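Local coordinates for second substrate binding domain of putative amino acid ABC transporter (Streptococcus pneumoniae, PDB 4OEN), which probably captures an amino acid outside the cell and hands it to the membrane permease of an ABC transporter for import, at residues Tyr5-Asp10 with Phe42-Thr47; Thr26-Glu31 with Gln215-Lys220; Phe80-Ser85 with Ala186-Lys191; Asn90-Val95 with Asp158-Leu163; Gly94-Ser99 with Gln171-Pro176. One frame throughout, in Å; residues are numbered along the deposited sequence. Where two conformers were deposited one is given.

Contact 1: Tyr5-Asp10 with Phe42-Thr47; sequences YIIASD and FEIEIT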
# COMPACT_ATOMS: atom_id res chain seq x y z
N TYR A 5 0.69 -7.66 23.49
CA TYR A 5 0.36 -8.26 22.20
C TYR A 5 1.56 -8.16 21.28
O TYR A 5 2.15 -7.09 21.14
CB TYR A 5 -0.82 -7.58 21.51
CG TYR A 5 -2.16 -7.79 22.17
CD1 TYR A 5 -2.83 -9.00 22.06
CD2 TYR A 5 -2.77 -6.76 22.88
CE1 TYR A 5 -4.07 -9.19 22.65
CE2 TYR A 5 -4.00 -6.94 23.47
CZ TYR A 5 -4.64 -8.15 23.36
OH TYR A 5 -5.87 -8.31 23.95
N ILE A 6 1.92 -9.26 20.65
CA ILE A 6 3.03 -9.26 19.71
C ILE A 6 2.52 -9.01 18.30
O ILE A 6 1.66 -9.74 17.82
CB ILE A 6 3.81 -10.58 19.76
CG1 ILE A 6 4.38 -10.80 21.16
CG2 ILE A 6 4.92 -10.59 18.73
CD1 ILE A 6 5.15 -12.09 21.31
N ILE A 7 3.04 -7.97 17.66
CA ILE A 7 2.60 -7.59 16.32
C ILE A 7 3.74 -7.79 15.35
O ILE A 7 4.78 -7.18 15.48
CB ILE A 7 2.13 -6.12 16.23
CG1 ILE A 7 1.11 -5.81 17.33
CG2 ILE A 7 1.58 -5.82 14.83
CD1 ILE A 7 -0.14 -6.66 17.25
N ALA A 8 3.53 -8.66 14.37
CA ALA A 8 4.58 -8.97 13.42
C ALA A 8 4.36 -8.23 12.10
O ALA A 8 3.21 -8.04 11.68
CB ALA A 8 4.65 -10.47 13.20
N SER A 9 5.45 -7.83 11.46
CA SER A 9 5.35 -7.06 10.24
C SER A 9 6.46 -7.39 9.25
O SER A 9 7.34 -8.22 9.52
CB SER A 9 5.37 -5.56 10.59
OG SER A 9 5.08 -4.77 9.46
N ASP A 10 6.40 -6.75 8.09
CA ASP A 10 7.46 -6.83 7.10
C ASP A 10 8.61 -5.91 7.49
O ASP A 10 8.52 -5.15 8.46
CB ASP A 10 6.90 -6.47 5.73
CG ASP A 10 7.73 -6.97 4.57
OD1 ASP A 10 8.72 -7.71 4.77
OD2 ASP A 10 7.35 -6.65 3.43
N PHE A 42 -3.71 -0.77 25.20
CA PHE A 42 -2.96 -2.02 25.28
C PHE A 42 -1.50 -1.81 24.91
O PHE A 42 -1.13 -0.79 24.32
CB PHE A 42 -3.61 -3.14 24.44
CG PHE A 42 -3.72 -2.86 22.96
CD1 PHE A 42 -2.72 -3.24 22.07
CD2 PHE A 42 -4.89 -2.30 22.44
CE1 PHE A 42 -2.86 -3.01 20.70
CE2 PHE A 42 -5.03 -2.07 21.09
CZ PHE A 42 -4.02 -2.42 20.21
N GLU A 43 -0.66 -2.75 25.32
CA GLU A 43 0.76 -2.70 25.02
C GLU A 43 1.08 -3.61 23.85
O GLU A 43 0.43 -4.64 23.66
CB GLU A 43 1.59 -3.12 26.24
CG GLU A 43 1.61 -2.10 27.36
CD GLU A 43 2.72 -2.37 28.37
OE1 GLU A 43 3.30 -3.47 28.34
OE2 GLU A 43 3.00 -1.47 29.19
N ILE A 44 2.08 -3.23 23.06
CA ILE A 44 2.51 -4.06 21.96
C ILE A 44 4.02 -4.18 21.93
O ILE A 44 4.75 -3.32 22.43
CB ILE A 44 2.07 -3.52 20.59
CG1 ILE A 44 2.59 -2.09 20.39
CG2 ILE A 44 0.54 -3.59 20.44
CD1 ILE A 44 2.21 -1.47 19.03
N GLU A 45 4.47 -5.29 21.35
CA GLU A 45 5.85 -5.45 20.94
C GLU A 45 5.79 -5.67 19.43
O GLU A 45 5.06 -6.54 18.97
CB GLU A 45 6.53 -6.63 21.62
CG GLU A 45 7.93 -6.88 21.08
CD GLU A 45 8.43 -8.28 21.37
OE1 GLU A 45 7.63 -9.11 21.87
OE2 GLU A 45 9.62 -8.56 21.11
N ILE A 46 6.54 -4.88 18.68
CA ILE A 46 6.54 -5.01 17.23
C ILE A 46 7.79 -5.78 16.80
O ILE A 46 8.88 -5.53 17.29
CB ILE A 46 6.51 -3.64 16.53
CG1 ILE A 46 5.22 -2.90 16.89
CG2 ILE A 46 6.64 -3.79 15.05
CD1 ILE A 46 5.16 -1.46 16.35
N THR A 47 7.59 -6.73 15.90
CA THR A 47 8.71 -7.44 15.30
C THR A 47 8.62 -7.25 13.79
O THR A 47 7.54 -7.04 13.25
CB THR A 47 8.71 -8.92 15.65
OG1 THR A 47 7.53 -9.55 15.13
CG2 THR A 47 8.75 -9.10 17.16
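The Tyr5 ring turns its edge toward the face of the Phe42 ring in an offset edge-to-face pair, with planes at 89° and centroids 5.5 Å apart. Phe42 CB lies at the edge of the tyrosine, in its plane, and the closest carbons are Tyr5 CD2 and Phe42 CD1, 3.6 Å apart. The tyrosine hydroxyl finds its own partner in Glu196. Beside the rings, two parallel strands run in step, Tyr5 opposite Ile44 and Ile7 opposite Ile46. The ladder starts with Tyr5 N to Glu43 O at 3.0 Å and continues from Glu45 N to Tyr5 O; its straightest bond, Ile7 N to Glu45 O, measures 2.8 Å and lies nearly along the C=O axis. Thr47 N to Ile7 O follows at 2.9 Å, and a weak bond from Ser9 N to Thr47 O closes the series. On the face of Tyr5 and Ile7, Ile7 CG1 meets Ile44 CG2 at 3.9 Å; on the other, Glu45 runs alongside Ile6, with OE1 3.7 Å from Ile6 CG1. The pair belongs to a sheet of the periplasmic binding protein type II fold: helix 28-40 packs against Ile46, helix 195-210 closes over Tyr5 and Phe42, and strand 65-66 flanks strand 5-8.

Contact 2: Thr26-Glu31 with Gln215-Lys220; sequences TGIDME and QKILDK
The first turn of helix 28-40, with Gly27 at its N-cap, packs against the C-terminal helix 213-222. Apolar contact is made chiefly by methyl groups: Leu218 CD2 reaches Ile28 CG2 at 4.1 Å, their side chains crossing obliquely, and Ile217 CG2 lies 4.0 Å from Glu31 CB. Ile217 CG2 also approaches the backbone, 4.1 Å from Ile28 O. The chains of Glu31 and Ile217 run antiparallel past one another, with Glu31 CB on the Ile217 methyls. In this type II periplasmic binding-protein fold, the contact brings the last helix of the chain back onto a helix near its beginning, across more than 180 residues. At the outer margin, Lys220 stretches fully extended, CG anti to the backbone N (chi1 172°), and crosses Glu31 almost perpendicularly. Its NZ forms a salt bridge with Glu31 OE2 at 2.9 Å, arriving from above the carboxylate plane, 29° out of it. The same oxygen is hydrogen-bonded to the hydroxyl of Tyr221, and two partners on OE2 would help to stabilise the charged carboxylate. The Tyr221 hydroxyl also meets Thr26 OG1 and Gly27 N and thereby ties the start of helix 28-40 to the C-terminal helix.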
# COMPACT_ATOMS: atom_id res chain seq x y z
N THR A 26 9.72 2.38 10.50
CA THR A 26 8.72 3.42 10.52
C THR A 26 7.73 3.11 9.41
O THR A 26 7.77 2.02 8.84
CB THR A 26 9.35 4.83 10.36
OG1 THR A 26 8.35 5.84 10.58
CG2 THR A 26 9.94 5.00 8.96
N GLY A 27 6.82 4.04 9.10
CA GLY A 27 5.88 3.82 8.02
C GLY A 27 4.45 3.94 8.51
O GLY A 27 4.22 3.97 9.70
N ILE A 28 3.49 4.00 7.58
CA ILE A 28 2.08 4.11 7.94
C ILE A 28 1.65 3.07 8.98
O ILE A 28 0.99 3.39 9.97
CB ILE A 28 1.21 3.95 6.69
CG1 ILE A 28 1.51 5.07 5.69
CG2 ILE A 28 -0.27 3.85 7.06
CD1 ILE A 28 0.79 4.90 4.35
N ASP A 29 2.03 1.82 8.74
CA ASP A 29 1.61 0.72 9.61
C ASP A 29 2.18 0.82 11.00
O ASP A 29 1.50 0.51 11.98
CB ASP A 29 2.02 -0.62 9.04
CG ASP A 29 1.18 -1.02 7.87
OD1 ASP A 29 0.20 -0.31 7.56
OD2 ASP A 29 1.53 -2.06 7.29
N MET A 30 3.45 1.22 11.07
CA MET A 30 4.14 1.31 12.36
C MET A 30 3.52 2.41 13.18
O MET A 30 3.22 2.22 14.36
CB MET A 30 5.63 1.55 12.15
CG MET A 30 6.34 0.38 11.44
SD MET A 30 6.28 -1.21 12.33
CE MET A 30 4.83 -2.00 11.63
N GLU A 31 3.29 3.56 12.56
CA GLU A 31 2.69 4.66 13.29
C GLU A 31 1.25 4.35 13.69
O GLU A 31 0.83 4.70 14.78
CB GLU A 31 2.75 5.95 12.46
CG GLU A 31 4.16 6.45 12.29
CD GLU A 31 4.24 7.92 11.91
OE1 GLU A 31 3.44 8.74 12.41
OE2 GLU A 31 5.12 8.25 11.09
N GLN A 215 -5.56 10.91 9.52
CA GLN A 215 -5.24 11.63 8.30
C GLN A 215 -3.84 12.23 8.37
O GLN A 215 -3.15 12.30 7.37
CB GLN A 215 -6.28 12.72 8.04
CG GLN A 215 -6.17 13.36 6.66
CD GLN A 215 -6.37 12.35 5.53
OE1 GLN A 215 -7.18 11.43 5.64
NE2 GLN A 215 -5.63 12.53 4.44
N LYS A 216 -3.42 12.66 9.56
CA LYS A 216 -2.07 13.21 9.71
C LYS A 216 -0.99 12.14 9.42
O LYS A 216 0.05 12.45 8.83
CB LYS A 216 -1.88 13.78 11.11
CG LYS A 216 -2.61 15.10 11.34
CD LYS A 216 -2.28 15.65 12.71
CE LYS A 216 -3.11 16.87 13.04
NZ LYS A 216 -2.87 17.30 14.44
N ILE A 217 -1.24 10.91 9.84
CA ILE A 217 -0.29 9.82 9.56
C ILE A 217 -0.24 9.58 8.06
O ILE A 217 0.85 9.48 7.48
CB ILE A 217 -0.70 8.53 10.28
CG1 ILE A 217 -0.62 8.72 11.79
CG2 ILE A 217 0.18 7.36 9.81
CD1 ILE A 217 -1.12 7.52 12.59
N LEU A 218 -1.40 9.47 7.43
CA LEU A 218 -1.44 9.27 5.98
C LEU A 218 -0.72 10.40 5.25
O LEU A 218 0.09 10.15 4.35
CB LEU A 218 -2.88 9.18 5.48
CG LEU A 218 -3.62 7.91 5.89
CD1 LEU A 218 -4.99 7.88 5.26
CD2 LEU A 218 -2.81 6.68 5.49
N ASP A 219 -1.00 11.64 5.65
CA ASP A 219 -0.44 12.80 4.96
C ASP A 219 1.09 12.84 5.02
O ASP A 219 1.75 13.33 4.10
CB ASP A 219 -1.01 14.09 5.55
CG ASP A 219 -2.47 14.30 5.21
OD1 ASP A 219 -2.97 13.62 4.28
OD2 ASP A 219 -3.10 15.16 5.85
N LYS A 220 1.65 12.32 6.11
CA LYS A 220 3.09 12.35 6.30
C LYS A 220 3.78 11.56 5.19
O LYS A 220 4.82 11.98 4.66
CB LYS A 220 3.46 11.78 7.67
CG LYS A 220 4.96 11.60 7.88
CD LYS A 220 5.25 11.06 9.27
CE LYS A 220 6.75 10.89 9.47
NZ LYS A 220 7.05 10.33 10.82

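Contact 3: Phe80-Ser85 with Ala186-Lys191; sequences FDFSES and AFAVKK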
# COMPACT_ATOMS: atom_id res chain seq x y z
N PHE A 80 -7.25 -16.16 8.42
CA PHE A 80 -7.11 -14.88 9.12
C PHE A 80 -8.46 -14.20 9.32
O PHE A 80 -9.34 -14.29 8.47
CB PHE A 80 -6.22 -13.90 8.35
CG PHE A 80 -4.75 -14.25 8.35
CD1 PHE A 80 -3.94 -13.86 9.40
CD2 PHE A 80 -4.18 -14.92 7.27
CE1 PHE A 80 -2.58 -14.16 9.41
CE2 PHE A 80 -2.82 -15.22 7.27
CZ PHE A 80 -2.02 -14.83 8.35
N ASP A 81 -8.59 -13.48 10.43
CA ASP A 81 -9.69 -12.53 10.62
C ASP A 81 -9.12 -11.13 10.45
O ASP A 81 -8.13 -10.78 11.08
CB ASP A 81 -10.33 -12.68 12.00
CG ASP A 81 -11.12 -13.98 12.16
OD1 ASP A 81 -11.59 -14.55 11.16
OD2 ASP A 81 -11.29 -14.41 13.32
N PHE A 82 -9.76 -10.34 9.60
CA PHE A 82 -9.26 -9.01 9.29
C PHE A 82 -9.99 -7.93 10.06
O PHE A 82 -11.18 -8.08 10.38
CB PHE A 82 -9.41 -8.74 7.79
CG PHE A 82 -8.40 -9.46 6.94
CD1 PHE A 82 -7.10 -8.97 6.81
CD2 PHE A 82 -8.77 -10.58 6.20
CE1 PHE A 82 -6.17 -9.62 5.99
CE2 PHE A 82 -7.85 -11.23 5.39
CZ PHE A 82 -6.55 -10.74 5.28
N SER A 83 -9.28 -6.85 10.34
CA SER A 83 -9.88 -5.60 10.78
C SER A 83 -10.64 -4.92 9.65
O SER A 83 -10.60 -5.34 8.50
CB SER A 83 -8.82 -4.64 11.29
OG SER A 83 -8.08 -4.10 10.20
N GLU A 84 -11.30 -3.82 9.99
CA GLU A 84 -11.79 -2.90 8.99
C GLU A 84 -10.62 -2.42 8.15
O GLU A 84 -9.50 -2.34 8.66
CB GLU A 84 -12.49 -1.70 9.65
CG GLU A 84 -13.74 -2.06 10.42
CD GLU A 84 -14.94 -2.21 9.52
OE1 GLU A 84 -14.83 -1.88 8.32
OE2 GLU A 84 -16.01 -2.65 10.01
N SER A 85 -10.87 -2.10 6.89
CA SER A 85 -9.83 -1.56 6.03
C SER A 85 -9.34 -0.22 6.54
O SER A 85 -10.15 0.64 6.90
CB SER A 85 -10.35 -1.40 4.60
OG SER A 85 -9.33 -0.86 3.76
N ALA A 186 -5.63 -4.25 5.54
CA ALA A 186 -6.11 -4.38 6.91
C ALA A 186 -5.12 -5.08 7.83
O ALA A 186 -4.17 -5.70 7.38
CB ALA A 186 -7.44 -5.13 6.94
N PHE A 187 -5.37 -4.94 9.12
CA PHE A 187 -4.69 -5.67 10.19
C PHE A 187 -5.34 -7.05 10.31
O PHE A 187 -6.51 -7.20 9.98
CB PHE A 187 -4.82 -4.83 11.48
CG PHE A 187 -4.37 -5.51 12.74
CD1 PHE A 187 -3.02 -5.53 13.09
CD2 PHE A 187 -5.29 -6.08 13.60
CE1 PHE A 187 -2.60 -6.15 14.28
CE2 PHE A 187 -4.88 -6.69 14.78
CZ PHE A 187 -3.53 -6.73 15.12
N ALA A 188 -4.58 -8.05 10.75
CA ALA A 188 -5.15 -9.40 10.83
C ALA A 188 -4.70 -10.15 12.06
O ALA A 188 -3.60 -9.93 12.56
CB ALA A 188 -4.79 -10.22 9.58
N VAL A 189 -5.57 -11.04 12.53
CA VAL A 189 -5.24 -11.99 13.59
C VAL A 189 -5.53 -13.39 13.04
O VAL A 189 -6.17 -13.53 11.98
CB VAL A 189 -6.06 -11.74 14.87
CG1 VAL A 189 -5.79 -10.33 15.40
CG2 VAL A 189 -7.53 -11.92 14.61
N LYS A 190 -5.05 -14.41 13.72
CA LYS A 190 -5.38 -15.77 13.31
C LYS A 190 -6.89 -15.97 13.42
O LYS A 190 -7.49 -15.55 14.40
CB LYS A 190 -4.62 -16.80 14.16
CG LYS A 190 -4.88 -18.23 13.73
CD LYS A 190 -4.06 -19.21 14.57
CE LYS A 190 -4.32 -20.64 14.13
NZ LYS A 190 -3.51 -21.58 14.91
N LYS A 191 -7.50 -16.59 12.41
CA LYS A 191 -8.94 -16.87 12.42
C LYS A 191 -9.35 -17.50 13.74
O LYS A 191 -8.79 -18.52 14.17
CB LYS A 191 -9.33 -17.79 11.26
CG LYS A 191 -10.84 -18.05 11.17
CD LYS A 191 -11.23 -18.81 9.89
CE LYS A 191 -11.19 -20.32 10.08
NZ LYS A 191 -11.44 -21.07 8.81
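Ser83 holds OG between its backbone N and carbonyl carbon (chi1 73°), the rotation that places this oxygen within reach of the facing segment, where Phe187 N donates to it over 3.0 Å. Phe187 carries CG anti to its own N (chi1 171°), which sets its ring with an edge facing Ser83 CB and lets it stack with Phe201. Next to this bond runs an antiparallel ladder of the type II binding-protein fold, in which strand 80-82 lies alongside the end of the long strand 180-190. Asp81 and Val189 form the hydrogen-bonded pair, linked by Asp81 N to Val189 O at 2.9 Å and Val189 N to Asp81 O at 3.0 Å. Phe82 and Ala188 are a non-hydrogen-bonded pair, and beyond them Ser83 N to Phe187 O, nearly straight at 172°, is a further backbone bond. The aromatic rings of Phe80 and Phe82 bracket Ala188: its CB lies 3.7 Å from Phe80 CD1 and 3.8 Å from Phe82 CD1, while Phe80 CB rests over one face of the Phe82 ring toward its rim. On the opposite side of the ladder, Asp81 CB faces Val189 CG2. Helix 51-60 packs on Phe80, and helix 195-210 covers Phe187 and Val189. Asp81 runs obliquely across Lys191 without a salt bridge; its carboxylate bonds instead to Gly192 N, and the lysine ammonium to Ala78 O. Ser83 OG also donates to Glu84 O at 2.7 Å, so one hydroxyl accepts across the strands and gives along its own chain.

Contact 4: Asn90-Val95 with Asp158-Leu163; sequences NTILGV and DDEPVL
Residues 90-95 of strand 87-96 pair antiparallel with the tail of strand 155-159, where, in this type II binding-protein fold, that strand passes into helix 160-168 with Asp159 at the N-cap. Ile92 and Asp158 form the hydrogen-bonded pair: Ile92 N to Asp158 O at 2.9 Å lies nearly along the C=O axis, and Asp158 N returns to Ile92 O at 3.0 Å. At the first residue of the helix, Glu160 N reaches back to Asn90 O at 2.9 Å, so one further bond joins the helix start to the strand. A water takes a second hold on Asn90 O and bridges it to Asp159 OD1. The side chains of Asn90 and Glu160 run alongside each other toward the same side, with amide and carboxylate planes 43° apart. Asn90 ND2, keeping OE1 close to the amide plane, donates to Glu160 OE1 at 2.9 Å, but from well above the carboxylate plane. Glu160 OE2 bonds to Lys164, so each carboxylate oxygen has a partner. Farther along the strand, Ile92 CD1 touches Glu160 OE1 and Ile92 CG2 packs on Leu163 CD1 at 3.7 Å. Bare Gly94 CA admits the same Leu163 methyl at 3.9 Å; Leu163 has chi1 at -108°, away from a staggered position. Strand 87-96 lies between strand 155-159 and strand 180-190; Tyr145 of helix 141-150 packs on Leu163 and its OH bonds Asp158 OD2, while Met144 packs on Asp158.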
# COMPACT_ATOMS: atom_id res chain seq x y z
N ASN A 90 -5.17 1.43 -4.65
CA ASN A 90 -5.53 1.70 -6.03
C ASN A 90 -4.35 1.48 -6.95
O ASN A 90 -3.20 1.54 -6.52
CB ASN A 90 -5.98 3.15 -6.22
CG ASN A 90 -7.20 3.52 -5.39
OD1 ASN A 90 -8.18 2.79 -5.35
ND2 ASN A 90 -7.14 4.67 -4.75
N THR A 91 -4.65 1.23 -8.23
CA THR A 91 -3.68 1.40 -9.30
C THR A 91 -3.94 2.79 -9.88
O THR A 91 -5.07 3.24 -9.91
CB THR A 91 -3.81 0.30 -10.39
OG1 THR A 91 -2.89 0.59 -11.43
CG2 THR A 91 -5.20 0.27 -10.97
N ILE A 92 -2.88 3.48 -10.30
CA ILE A 92 -3.03 4.87 -10.74
C ILE A 92 -2.01 5.20 -11.81
O ILE A 92 -0.92 4.63 -11.85
CB ILE A 92 -2.90 5.83 -9.52
CG1 ILE A 92 -3.47 7.21 -9.82
CG2 ILE A 92 -1.46 5.93 -9.03
CD1 ILE A 92 -3.61 8.06 -8.56
N LEU A 93 -2.38 6.10 -12.71
CA LEU A 93 -1.47 6.56 -13.75
C LEU A 93 -0.46 7.57 -13.20
O LEU A 93 -0.81 8.47 -12.43
CB LEU A 93 -2.26 7.20 -14.90
CG LEU A 93 -1.47 7.35 -16.20
CD1 LEU A 93 -1.44 6.03 -16.98
CD2 LEU A 93 -2.03 8.49 -17.06
N GLY A 94 0.80 7.45 -13.63
CA GLY A 94 1.83 8.43 -13.29
C GLY A 94 2.42 9.04 -14.54
O GLY A 94 2.65 8.32 -15.52
N VAL A 95 2.64 10.35 -14.55
CA VAL A 95 3.34 11.04 -15.63
C VAL A 95 4.31 12.09 -15.09
O VAL A 95 4.24 12.47 -13.92
CB VAL A 95 2.34 11.73 -16.62
CG1 VAL A 95 1.45 10.70 -17.30
CG2 VAL A 95 1.50 12.79 -15.89
N ASP A 158 0.99 2.28 -11.86
CA ASP A 158 1.65 1.68 -10.69
C ASP A 158 0.74 1.72 -9.47
O ASP A 158 -0.34 2.32 -9.51
CB ASP A 158 2.96 2.42 -10.38
CG ASP A 158 4.02 1.57 -9.67
OD1 ASP A 158 3.77 0.43 -9.18
OD2 ASP A 158 5.16 2.08 -9.59
N ASP A 159 1.19 1.11 -8.39
CA ASP A 159 0.46 1.16 -7.13
C ASP A 159 0.41 2.59 -6.61
O ASP A 159 1.46 3.25 -6.51
CB ASP A 159 1.12 0.26 -6.09
CG ASP A 159 1.05 -1.20 -6.45
OD1 ASP A 159 -0.08 -1.66 -6.71
OD2 ASP A 159 2.10 -1.87 -6.48
N GLU A 160 -0.79 3.04 -6.26
CA GLU A 160 -0.94 4.40 -5.78
C GLU A 160 -0.10 4.74 -4.53
O GLU A 160 0.54 5.78 -4.51
CB GLU A 160 -2.42 4.73 -5.52
CG GLU A 160 -2.58 6.08 -4.84
CD GLU A 160 -4.00 6.59 -4.84
OE1 GLU A 160 -4.81 6.18 -5.70
OE2 GLU A 160 -4.29 7.44 -3.96
N PRO A 161 -0.07 3.87 -3.50
CA PRO A 161 0.74 4.31 -2.35
C PRO A 161 2.23 4.42 -2.67
O PRO A 161 2.94 5.23 -2.07
CB PRO A 161 0.48 3.23 -1.30
CG PRO A 161 -0.06 2.05 -2.05
CD PRO A 161 -0.80 2.62 -3.22
N VAL A 162 2.70 3.62 -3.62
CA VAL A 162 4.11 3.68 -4.02
C VAL A 162 4.40 4.96 -4.77
O VAL A 162 5.36 5.68 -4.48
CB VAL A 162 4.49 2.45 -4.88
CG1 VAL A 162 5.87 2.63 -5.50
CG2 VAL A 162 4.45 1.19 -4.05
N LEU A 163 3.53 5.27 -5.73
CA LEU A 163 3.68 6.49 -6.50
C LEU A 163 3.52 7.72 -5.63
O LEU A 163 4.32 8.65 -5.72
CB LEU A 163 2.67 6.52 -7.65
CG LEU A 163 3.25 6.33 -9.05
CD1 LEU A 163 2.12 6.24 -10.07
CD2 LEU A 163 4.21 7.47 -9.37
O HOH W 1 -1.96 -0.26 -4.84

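Contact 5: Gly94-Ser99 with Gln171-Pro176; sequences GVKESS and QKLKTP
Lys174 NZ is gripped by two carbonyl oxygens, Ser99 O at 2.8 Å and Glu97 O at 3.0 Å. The first receives it in the carbonyl plane, the second from 45° above. Lys174 reaches them with CG in the crowded position between N and carbonyl carbon (chi1 63°) and the rest of the chain extended. Its CG presses on Val95 CG2 at 3.5 Å, tighter than usual carbon contact. Both oxygens belong to the type I beta turn Lys96-Ser99 that ends strand 87-96, so the ammonium group ties this turn to the facing segment. Here strand 173-174 adds an antiparallel edge to strand 87-96 in the type II binding-protein fold: Val95 and Lys174 are the hydrogen-bonded pair, with Lys174 N to Val95 O at 2.8 Å and Val95 N to Lys174 O at 3.1 Å. Leu173 leans its CD2 over the Lys96 backbone, while helices 160-168 and 141-150 pack on its side chain. Lys172, at the centre of an inverse gamma turn, presents its O to Glu97 N at 3.3 Å. Glu97 lays CG close over this carbonyl, and its carboxylate makes a long salt bridge with Lys172 NZ; a water lies between Glu97 OE2 and Leu173 O.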
# COMPACT_ATOMS: atom_id res chain seq x y z
N GLY A 94 0.80 7.45 -13.63
CA GLY A 94 1.83 8.43 -13.29
C GLY A 94 2.42 9.04 -14.54
O GLY A 94 2.65 8.32 -15.52
N VAL A 95 2.64 10.35 -14.55
CA VAL A 95 3.34 11.04 -15.63
C VAL A 95 4.31 12.09 -15.09
O VAL A 95 4.24 12.47 -13.92
CB VAL A 95 2.34 11.73 -16.62
CG1 VAL A 95 1.45 10.70 -17.30
CG2 VAL A 95 1.50 12.79 -15.89
N LYS A 96 5.24 12.55 -15.92
CA LYS A 96 6.09 13.67 -15.54
C LYS A 96 5.28 14.94 -15.33
O LYS A 96 4.20 15.11 -15.91
CB LYS A 96 7.18 13.91 -16.58
CG LYS A 96 8.05 12.68 -16.80
CD LYS A 96 9.15 12.97 -17.81
CE LYS A 96 10.16 13.97 -17.27
NZ LYS A 96 11.24 14.24 -18.26
N GLU A 97 5.82 15.83 -14.54
CA GLU A 97 5.17 17.08 -14.24
C GLU A 97 4.71 17.83 -15.46
O GLU A 97 3.71 18.45 -15.44
CB GLU A 97 6.16 17.95 -13.51
CG GLU A 97 6.44 17.40 -12.15
CD GLU A 97 5.47 17.92 -11.14
OE1 GLU A 97 4.37 18.29 -11.51
OE2 GLU A 97 5.83 17.99 -9.97
N SER A 98 5.53 17.72 -16.49
CA SER A 98 5.36 18.45 -17.73
C SER A 98 4.28 17.89 -18.65
O SER A 98 3.91 18.52 -19.63
CB SER A 98 6.70 18.47 -18.47
OG SER A 98 7.22 17.14 -18.57
N SER A 99 3.79 16.70 -18.34
CA SER A 99 2.90 15.99 -19.25
C SER A 99 1.54 16.66 -19.44
O SER A 99 0.97 17.15 -18.48
CB SER A 99 2.68 14.56 -18.78
OG SER A 99 1.72 13.90 -19.59
N GLN A 171 9.79 13.33 -5.82
CA GLN A 171 9.89 12.99 -7.24
C GLN A 171 8.90 13.82 -8.03
O GLN A 171 7.74 13.96 -7.63
CB GLN A 171 9.64 11.50 -7.47
CG GLN A 171 10.79 10.64 -6.99
CD GLN A 171 12.08 10.93 -7.72
OE1 GLN A 171 12.13 10.89 -8.95
NE2 GLN A 171 13.12 11.25 -6.97
N LYS A 172 9.36 14.36 -9.15
CA LYS A 172 8.58 15.31 -9.92
C LYS A 172 7.64 14.60 -10.87
O LYS A 172 7.74 14.75 -12.09
CB LYS A 172 9.52 16.26 -10.68
CG LYS A 172 10.45 17.03 -9.78
CD LYS A 172 9.70 17.97 -8.85
CE LYS A 172 9.23 19.23 -9.57
NZ LYS A 172 8.68 20.25 -8.63
N LEU A 173 6.74 13.81 -10.30
CA LEU A 173 5.72 13.11 -11.07
C LEU A 173 4.37 13.61 -10.63
O LEU A 173 4.25 14.26 -9.59
CB LEU A 173 5.82 11.58 -10.87
CG LEU A 173 7.18 11.00 -11.25
CD1 LEU A 173 7.26 9.53 -10.87
CD2 LEU A 173 7.42 11.19 -12.72
N LYS A 174 3.34 13.30 -11.41
CA LYS A 174 1.99 13.69 -11.03
C LYS A 174 0.99 12.60 -11.39
O LYS A 174 1.29 11.70 -12.17
CB LYS A 174 1.62 15.03 -11.68
CG LYS A 174 1.59 14.98 -13.18
CD LYS A 174 1.25 16.36 -13.72
CE LYS A 174 1.12 16.36 -15.24
NZ LYS A 174 0.77 17.74 -15.71
N THR A 175 -0.19 12.69 -10.78
CA THR A 175 -1.24 11.70 -10.95
C THR A 175 -2.51 12.43 -11.37
O THR A 175 -3.33 12.83 -10.54
CB THR A 175 -1.48 10.91 -9.66
OG1 THR A 175 -1.66 11.82 -8.57
CG2 THR A 175 -0.28 10.01 -9.35
N PRO A 176 -2.67 12.63 -12.69
CA PRO A 176 -3.76 13.47 -13.20
C PRO A 176 -5.14 12.79 -13.23
O PRO A 176 -6.15 13.49 -13.46
CB PRO A 176 -3.29 13.78 -14.62
CG PRO A 176 -2.47 12.60 -15.01
CD PRO A 176 -1.76 12.18 -13.75
O HOH W 2 4.85 16.45 -8.26

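How the contacts relate
The five contacts fall into two groups, one in each lobe of an elongated chain. Contacts 1, 2 and 3 cluster in one lobe: Met30 SD packs on Ile46 CG2 at 3.8 Å, joining contacts 1 and 2, and Ile7 CD1 meets Phe187 CE1 at 3.9 Å, joining contacts 1 and 3. Contacts 4 and 5 lie in the other lobe with centres about 11 Å apart, sharing Gly94 and Val95. Contact 1 is about 37 Å from contact 5, centre to centre. Strands 87-96 and 180-190, adjacent in the sheet, run between the lobes. In proteins of this fold the substrate binds in the cleft between such lobes, which is probably true here.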